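Local coordinates for protein bile acid 7a-dehydratase, BaiE (Clostridium hiranonis DSM 13275, PDB 4L8P) that probably removes water from the 7-alpha-hydroxylated steroid ring of bile-acid intermediates, as a lyase with a SnoaL-like fold, at residues A[116-127]-A[139-150]. Residues are numbered along the deposited sequence; the frame is centred on the assembly and turned at random.
Sequences TATGRWYLEDNL and INGGAFYTDKYE
Phe144 turns its ring edge onto one face of Tyr122 in a T-shaped pair, the planes at 72° and the centroids 5.0 Å apart; CE1 of Phe144 sits off-centre, over the rim carbons CD2 and CE2. Tyr122 reaches this place because CG lies anti to the backbone N (chi1 -170°), while its hydroxyl is hydrogen-bonded to Asp54 of the second subunit. On the other side of the sheet the indole of Trp121 is met at its edge: NE1 donates to Tyr149 OH at 2.8 Å, a bent bond (142°) with the oxygen slightly out of the ring plane. Tyr149 crosses the indole at about a right angle, its CE2 3.5 Å from Gly119 N; Gly119, having no side chain, leaves room for the phenol. Asp147 OD2, weakly bonded to that hydroxyl, also forms a salt bridge with Lys46, whose charge lies against the indole, and Asp147 OD1 is hydrogen-bonded to Thr161.

Farther along, Leu123 CG packs 3.9 Å from Tyr145 CD1; apolar Leu123 suits the face under helix 22-55, and Tyr145 also stacks with Tyr163. At the flank bearing Tyr122, the Lys148 chain bends at chi2, bringing NZ to Thr118 OG1 at 2.9 Å, an oxygen also hydrogen-bonded to Asp112; a water links Arg120 NH1 with Tyr145 O.

Six antiparallel hydrogen-bonded pairs, from Ala117–Tyr149 to Leu127–Ile139, zip this hairpin into the centre of the four-stranded sheet, between strands 98-111 and 155-172. Helix 22-55 packs on the face bearing Ala117, Leu123 and Tyr149; Glu124, on the other face, meets its counterparts from both neighbouring subunits at a sodium ion.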
ATOM      1  N   THR A 116     -13.098 -14.868 -13.324  1.00 14.70           N
ATOM      2  CA  THR A 116     -11.953 -15.385 -12.574  1.00 15.23           C
ATOM      3  C   THR A 116     -10.816 -14.394 -12.644  1.00 15.71           C
ATOM      4  O   THR A 116     -10.670 -13.641 -13.611  1.00 15.90           O
ATOM      5  CB  THR A 116     -11.468 -16.779 -13.078  1.00 15.94           C
ATOM      6  OG1 THR A 116     -10.972 -16.658 -14.413  1.00 16.15           O
ATOM      7  CG2 THR A 116     -12.539 -17.797 -12.989  1.00 17.51           C
ATOM      8  N   ALA A 117      -9.987 -14.406 -11.605  1.00 15.15           N
ATOM      9  CA  ALA A 117      -8.837 -13.512 -11.555  1.00 14.69           C
ATOM     10  C   ALA A 117      -7.819 -14.009 -10.581  1.00 15.86           C
ATOM     11  O   ALA A 117      -8.132 -14.877  -9.739  1.00 15.73           O
ATOM     12  CB  ALA A 117      -9.310 -12.107 -11.165  1.00 16.37           C
ATOM     13  N   THR A 118      -6.625 -13.418 -10.681  1.00 15.17           N
ATOM     14  CA  THR A 118      -5.466 -13.762  -9.847  1.00 16.45           C
ATOM     15  C   THR A 118      -4.957 -12.459  -9.259  1.00 16.72           C
ATOM     16  O   THR A 118      -4.935 -11.448  -9.957  1.00 18.17           O
ATOM     17  CB  THR A 118      -4.362 -14.443 -10.689  1.00 16.67           C
ATOM     18  OG1 THR A 118      -4.874 -15.661 -11.268  1.00 16.99           O
ATOM     19  CG2 THR A 118      -3.119 -14.784  -9.855  1.00 20.38           C
ATOM     20  N   GLY A 119      -4.502 -12.481  -8.006  1.00 15.07           N
ATOM     21  CA  GLY A 119      -3.941 -11.302  -7.395  1.00 14.60           C
ATOM     22  C   GLY A 119      -2.717 -11.580  -6.554  1.00 15.81           C
ATOM     23  O   GLY A 119      -2.817 -12.319  -5.567  1.00 17.21           O
ATOM     24  N   ARG A 120      -1.589 -10.993  -6.933  1.00 13.73           N
ATOM     25  CA  ARG A 120      -0.402 -11.008  -6.094  1.00 14.79           C
ATOM     26  C   ARG A 120      -0.445  -9.853  -5.117  1.00 15.26           C
ATOM     27  O   ARG A 120      -0.774  -8.703  -5.476  1.00 16.48           O
ATOM     28  CB  ARG A 120       0.867 -10.944  -6.895  1.00 16.33           C
ATOM     29  CG  ARG A 120       1.026 -12.056  -7.921  1.00 17.63           C
ATOM     30  CD  ARG A 120       2.405 -11.872  -8.550  1.00 20.54           C
ATOM     31  NE  ARG A 120       2.816 -12.959  -9.411  1.00 22.88           N
ATOM     32  CZ  ARG A 120       3.578 -14.010  -9.068  1.00 28.55           C
ATOM     33  NH1 ARG A 120       4.046 -14.198  -7.839  1.00 26.07           N
ATOM     34  NH2 ARG A 120       3.886 -14.907 -10.007  1.00 34.68           N
ATOM     35  N   TRP A 121      -0.114 -10.167  -3.868  1.00 13.97           N
ATOM     36  CA  TRP A 121      -0.076  -9.179  -2.808  1.00 14.56           C
ATOM     37  C   TRP A 121       1.196  -9.383  -2.024  1.00 14.18           C
ATOM     38  O   TRP A 121       1.605 -10.514  -1.798  1.00 14.97           O
ATOM     39  CB  TRP A 121      -1.264  -9.310  -1.855  1.00 15.11           C
ATOM     40  CG  TRP A 121      -2.580  -8.917  -2.488  1.00 13.48           C
ATOM     41  CD1 TRP A 121      -3.424  -9.724  -3.207  1.00 13.95           C
ATOM     42  CD2 TRP A 121      -3.143  -7.613  -2.510  1.00 13.00           C
ATOM     43  NE1 TRP A 121      -4.482  -8.996  -3.669  1.00 14.54           N
ATOM     44  CE2 TRP A 121      -4.359  -7.696  -3.233  1.00 14.63           C
ATOM     45  CE3 TRP A 121      -2.787  -6.388  -1.929  1.00 12.63           C
ATOM     46  CZ2 TRP A 121      -5.190  -6.569  -3.419  1.00 13.69           C
ATOM     47  CZ3 TRP A 121      -3.620  -5.294  -2.085  1.00 14.46           C
ATOM     48  CH2 TRP A 121      -4.825  -5.396  -2.799  1.00 13.84           C
ATOM     49  N   TYR A 122       1.761  -8.276  -1.554  1.00 13.15           N
ATOM     50  CA  TYR A 122       3.010  -8.278  -0.751  1.00 14.85           C
ATOM     51  C   TYR A 122       2.540  -7.974   0.677  1.00 13.89           C
ATOM     52  O   TYR A 122       2.076  -6.865   0.957  1.00 14.48           O
ATOM     53  CB  TYR A 122       3.966  -7.175  -1.271  1.00 17.76           C
ATOM     54  CG  TYR A 122       5.383  -7.209  -0.694  1.00 17.11           C
ATOM     55  CD1 TYR A 122       5.629  -7.528   0.645  1.00 22.52           C
ATOM     56  CD2 TYR A 122       6.474  -6.913  -1.500  1.00 18.40           C
ATOM     57  CE1 TYR A 122       6.933  -7.556   1.153  1.00 21.65           C
ATOM     58  CE2 TYR A 122       7.777  -6.943  -1.012  1.00 19.57           C
ATOM     59  CZ  TYR A 122       7.995  -7.252   0.318  1.00 20.85           C
ATOM     60  OH  TYR A 122       9.292  -7.316   0.798  1.00 20.76           O
ATOM     61  N   LEU A 123       2.599  -8.967   1.556  1.00 14.02           N
ATOM     62  CA  LEU A 123       2.073  -8.876   2.926  1.00 13.90           C
ATOM     63  C   LEU A 123       3.175  -8.608   3.925  1.00 15.62           C
ATOM     64  O   LEU A 123       4.198  -9.259   3.883  1.00 16.18           O
ATOM     65  CB  LEU A 123       1.413 -10.197   3.325  1.00 18.35           C
ATOM     66  CG  LEU A 123      -0.082 -10.244   3.221  1.00 23.47           C
ATOM     67  CD1 LEU A 123      -0.730  -9.355   4.306  1.00 25.01           C
ATOM     68  CD2 LEU A 123      -0.477  -9.866   1.795  1.00 27.76           C
ATOM     69  N   GLU A 124       2.946  -7.674   4.836  1.00 15.56           N
ATOM     70  CA  GLU A 124       3.649  -7.618   6.126  1.00 15.42           C
ATOM     71  C   GLU A 124       2.636  -7.937   7.234  1.00 14.16           C
ATOM     72  O   GLU A 124       1.561  -7.370   7.248  1.00 16.39           O
ATOM     73  CB  GLU A 124       4.235  -6.223   6.402  1.00 16.86           C
ATOM     74  CG  GLU A 124       5.050  -6.268   7.666  1.00 21.61           C
ATOM     75  CD  GLU A 124       5.584  -4.983   8.189  1.00 27.68           C
ATOM     76  OE1 GLU A 124       5.224  -3.858   7.701  1.00 21.18           O
ATOM     77  OE2 GLU A 124       6.358  -5.113   9.188  1.00 25.80           O
ATOM     78  N   ASP A 125       3.014  -8.805   8.184  1.00 15.97           N
ATOM     79  CA  ASP A 125       2.169  -9.132   9.314  1.00 17.59           C
ATOM     80  C   ASP A 125       2.906  -8.860  10.619  1.00 17.76           C
ATOM     81  O   ASP A 125       4.108  -9.094  10.723  1.00 17.62           O
ATOM     82  CB  ASP A 125       1.679 -10.572   9.274  1.00 21.40           C
ATOM     83  CG  ASP A 125       2.790 -11.569   9.190  1.00 28.31           C
ATOM     84  OD1 ASP A 125       3.518 -11.542   8.189  1.00 29.09           O
ATOM     85  OD2 ASP A 125       2.919 -12.412  10.105  1.00 32.40           O
ATOM     86  N   ASN A 126       2.187  -8.292  11.579  1.00 17.28           N
ATOM     87  CA  ASN A 126       2.676  -8.088  12.933  1.00 18.21           C
ATOM     88  C   ASN A 126       1.587  -8.620  13.876  1.00 17.76           C
ATOM     89  O   ASN A 126       0.394  -8.337  13.694  1.00 19.88           O
ATOM     90  CB  ASN A 126       2.872  -6.611  13.252  1.00 18.67           C
ATOM     91  CG  ASN A 126       3.933  -5.912  12.401  1.00 23.52           C
ATOM     92  OD1 ASN A 126       4.741  -6.519  11.668  1.00 27.67           O
ATOM     93  ND2 ASN A 126       3.931  -4.609  12.493  1.00 28.28           N
ATOM     94  N   LEU A 127       1.998  -9.448  14.829  1.00 17.63           N
ATOM     95  CA  LEU A 127       1.094 -10.048  15.807  1.00 18.77           C
ATOM     96  C   LEU A 127       1.647  -9.750  17.191  1.00 17.10           C
ATOM     97  O   LEU A 127       2.861  -9.852  17.413  1.00 18.09           O
ATOM     98  CB  LEU A 127       0.963 -11.558  15.609  1.00 19.02           C
ATOM     99  CG  LEU A 127       0.734 -12.109  14.197  1.00 22.18           C
ATOM    100  CD1 LEU A 127       0.755 -13.631  14.301  1.00 23.75           C
ATOM    101  CD2 LEU A 127      -0.553 -11.594  13.557  1.00 25.90           C
ATOM    102  N   ILE A 139       5.222 -11.572  16.959  1.00 17.72           N
ATOM    103  CA  ILE A 139       5.580 -12.268  15.723  1.00 17.89           C
ATOM    104  C   ILE A 139       5.503 -11.244  14.600  1.00 16.73           C
ATOM    105  O   ILE A 139       4.469 -10.583  14.442  1.00 18.71           O
ATOM    106  CB  ILE A 139       4.640 -13.447  15.425  1.00 19.82           C
ATOM    107  CG1 ILE A 139       4.657 -14.478  16.562  1.00 21.78           C
ATOM    108  CG2 ILE A 139       5.012 -14.113  14.095  1.00 20.54           C
ATOM    109  CD1 ILE A 139       3.533 -15.486  16.474  1.00 22.98           C
ATOM    110  N   ASN A 140       6.573 -11.128  13.814  1.00 16.60           N
ATOM    111  CA  ASN A 140       6.609 -10.270  12.609  1.00 16.00           C
ATOM    112  C   ASN A 140       7.007 -11.132  11.404  1.00 15.15           C
ATOM    113  O   ASN A 140       7.814 -12.042  11.539  1.00 17.41           O
ATOM    114  CB  ASN A 140       7.690  -9.178  12.712  1.00 16.20           C
ATOM    115  CG  ASN A 140       7.457  -8.199  13.842  1.00 19.35           C
ATOM    116  OD1 ASN A 140       6.328  -7.872  14.162  1.00 21.69           O
ATOM    117  ND2 ASN A 140       8.541  -7.719  14.438  1.00 22.35           N
ATOM    118  N   GLY A 141       6.491 -10.798  10.244  1.00 14.34           N
ATOM    119  CA  GLY A 141       6.858 -11.489   9.036  1.00 16.01           C
ATOM    120  C   GLY A 141       6.499 -10.751   7.762  1.00 17.03           C
ATOM    121  O   GLY A 141       5.907  -9.666   7.771  1.00 15.79           O
ATOM    122  N   GLY A 142       6.836 -11.397   6.659  1.00 15.14           N
ATOM    123  CA  GLY A 142       6.470 -10.949   5.334  1.00 14.45           C
ATOM    124  C   GLY A 142       6.168 -12.141   4.474  1.00 15.31           C
ATOM    125  O   GLY A 142       6.704 -13.226   4.701  1.00 17.24           O
ATOM    126  N   ALA A 143       5.344 -11.942   3.455  1.00 15.65           N
ATOM    127  CA  ALA A 143       4.982 -13.014   2.549  1.00 15.84           C
ATOM    128  C   ALA A 143       4.554 -12.489   1.191  1.00 16.14           C
ATOM    129  O   ALA A 143       4.014 -11.387   1.099  1.00 14.39           O
ATOM    130  CB  ALA A 143       3.862 -13.857   3.163  1.00 16.85           C
ATOM    131  N   PHE A 144       4.795 -13.298   0.149  1.00 14.37           N
ATOM    132  CA  PHE A 144       4.241 -13.048  -1.180  1.00 13.81           C
ATOM    133  C   PHE A 144       3.052 -13.994  -1.330  1.00 15.62           C
ATOM    134  O   PHE A 144       3.235 -15.205  -1.358  1.00 16.72           O
ATOM    135  CB  PHE A 144       5.264 -13.365  -2.263  1.00 14.71           C
ATOM    136  CG  PHE A 144       6.514 -12.527  -2.195  1.00 14.65           C
ATOM    137  CD1 PHE A 144       6.430 -11.156  -2.298  1.00 18.36           C
ATOM    138  CD2 PHE A 144       7.783 -13.132  -2.086  1.00 16.54           C
ATOM    139  CE1 PHE A 144       7.586 -10.369  -2.271  1.00 18.96           C
ATOM    140  CE2 PHE A 144       8.934 -12.348  -2.064  1.00 18.67           C
ATOM    141  CZ  PHE A 144       8.810 -10.977  -2.145  1.00 17.80           C
ATOM    142  N   TYR A 145       1.862 -13.424  -1.468  1.00 15.18           N
ATOM    143  CA  TYR A 145       0.602 -14.178  -1.667  1.00 14.41           C
ATOM    144  C   TYR A 145       0.195 -14.089  -3.115  1.00 14.70           C
ATOM    145  O   TYR A 145       0.388 -13.048  -3.777  1.00 14.69           O
ATOM    146  CB  TYR A 145      -0.509 -13.573  -0.800  1.00 15.46           C
ATOM    147  CG  TYR A 145      -0.551 -14.149   0.596  1.00 14.91           C
ATOM    148  CD1 TYR A 145       0.321 -13.718   1.577  1.00 16.69           C
ATOM    149  CD2 TYR A 145      -1.434 -15.187   0.918  1.00 16.00           C
ATOM    150  CE1 TYR A 145       0.302 -14.270   2.848  1.00 16.68           C
ATOM    151  CE2 TYR A 145      -1.461 -15.737   2.198  1.00 14.72           C
ATOM    152  CZ  TYR A 145      -0.592 -15.274   3.153  1.00 16.86           C
ATOM    153  OH  TYR A 145      -0.601 -15.814   4.421  1.00 18.32           O
ATOM    154  N   THR A 146      -0.330 -15.198  -3.625  1.00 14.95           N
ATOM    155  CA  THR A 146      -1.024 -15.223  -4.905  1.00 16.96           C
ATOM    156  C   THR A 146      -2.443 -15.767  -4.704  1.00 16.67           C
ATOM    157  O   THR A 146      -2.644 -16.971  -4.537  1.00 16.15           O
ATOM    158  CB  THR A 146      -0.231 -16.025  -5.958  1.00 20.15           C
ATOM    159  OG1 THR A 146       1.085 -15.457  -6.068  1.00 19.00           O
ATOM    160  CG2 THR A 146      -0.911 -15.947  -7.294  1.00 19.24           C
ATOM    161  N   ASP A 147      -3.418 -14.858  -4.734  1.00 17.04           N
ATOM    162  CA  ASP A 147      -4.845 -15.149  -4.495  1.00 15.93           C
ATOM    163  C   ASP A 147      -5.522 -15.557  -5.802  1.00 15.94           C
ATOM    164  O   ASP A 147      -5.105 -15.097  -6.885  1.00 15.29           O
ATOM    165  CB  ASP A 147      -5.613 -13.902  -4.062  1.00 15.09           C
ATOM    166  CG  ASP A 147      -5.227 -13.363  -2.692  1.00 17.65           C
ATOM    167  OD1 ASP A 147      -4.497 -14.026  -1.899  1.00 17.99           O
ATOM    168  OD2 ASP A 147      -5.713 -12.262  -2.367  1.00 18.89           O
ATOM    169  N   LYS A 148      -6.593 -16.332  -5.674  1.00 15.27           N
ATOM    170  CA  LYS A 148      -7.489 -16.635  -6.780  1.00 15.59           C
ATOM    171  C   LYS A 148      -8.884 -16.121  -6.379  1.00 15.75           C
ATOM    172  O   LYS A 148      -9.365 -16.386  -5.252  1.00 15.32           O
ATOM    173  CB  LYS A 148      -7.549 -18.133  -7.077  1.00 17.77           C
ATOM    174  CG  LYS A 148      -6.216 -18.758  -7.449  1.00 20.44           C
ATOM    175  CD  LYS A 148      -5.710 -18.239  -8.793  1.00 21.99           C
ATOM    176  CE  LYS A 148      -4.290 -18.686  -9.122  1.00 26.12           C
ATOM    177  NZ  LYS A 148      -3.978 -18.297 -10.526  1.00 29.48           N
ATOM    178  N   TYR A 149      -9.542 -15.448  -7.323  1.00 14.24           N
ATOM    179  CA  TYR A 149     -10.845 -14.831  -7.098  1.00 15.34           C
ATOM    180  C   TYR A 149     -11.834 -15.349  -8.112  1.00 16.49           C
ATOM    181  O   TYR A 149     -11.479 -15.766  -9.230  1.00 16.03           O
ATOM    182  CB  TYR A 149     -10.792 -13.296  -7.231  1.00 16.62           C
ATOM    183  CG  TYR A 149      -9.672 -12.622  -6.466  1.00 15.64           C
ATOM    184  CD1 TYR A 149      -9.796 -12.338  -5.095  1.00 15.92           C
ATOM    185  CD2 TYR A 149      -8.498 -12.297  -7.084  1.00 15.72           C
ATOM    186  CE1 TYR A 149      -8.732 -11.743  -4.386  1.00 15.61           C
ATOM    187  CE2 TYR A 149      -7.465 -11.695  -6.392  1.00 16.83           C
ATOM    188  CZ  TYR A 149      -7.594 -11.407  -5.037  1.00 15.21           C
ATOM    189  OH  TYR A 149      -6.536 -10.802  -4.339  1.00 16.34           O
ATOM    190  N   GLU A 150     -13.093 -15.270  -7.740  1.00 16.40           N
ATOM    191  CA  GLU A 150     -14.156 -15.565  -8.687  1.00 18.71           C
ATOM    192  C   GLU A 150     -15.299 -14.604  -8.535  1.00 17.72           C
ATOM    193  O   GLU A 150     -15.537 -14.074  -7.457  1.00 16.01           O
ATOM    194  CB  GLU A 150     -14.575 -17.010  -8.586  1.00 26.11           C
ATOM    195  CG  GLU A 150     -15.409 -17.376  -7.401  1.00 28.48           C
ATOM    196  CD  GLU A 150     -15.813 -18.845  -7.441  1.00 36.30           C
ATOM    197  OE1 GLU A 150     -16.300 -19.327  -8.495  1.00 42.36           O
ATOM    198  OE2 GLU A 150     -15.654 -19.508  -6.410  1.00 28.55           O
TER
HETATM  199  O   HOH W   1       3.084 -13.111  -5.271  1.00 18.47           O
HETATM  200  O   HOH W   2       7.518  -7.568   9.509  1.00 27.23           O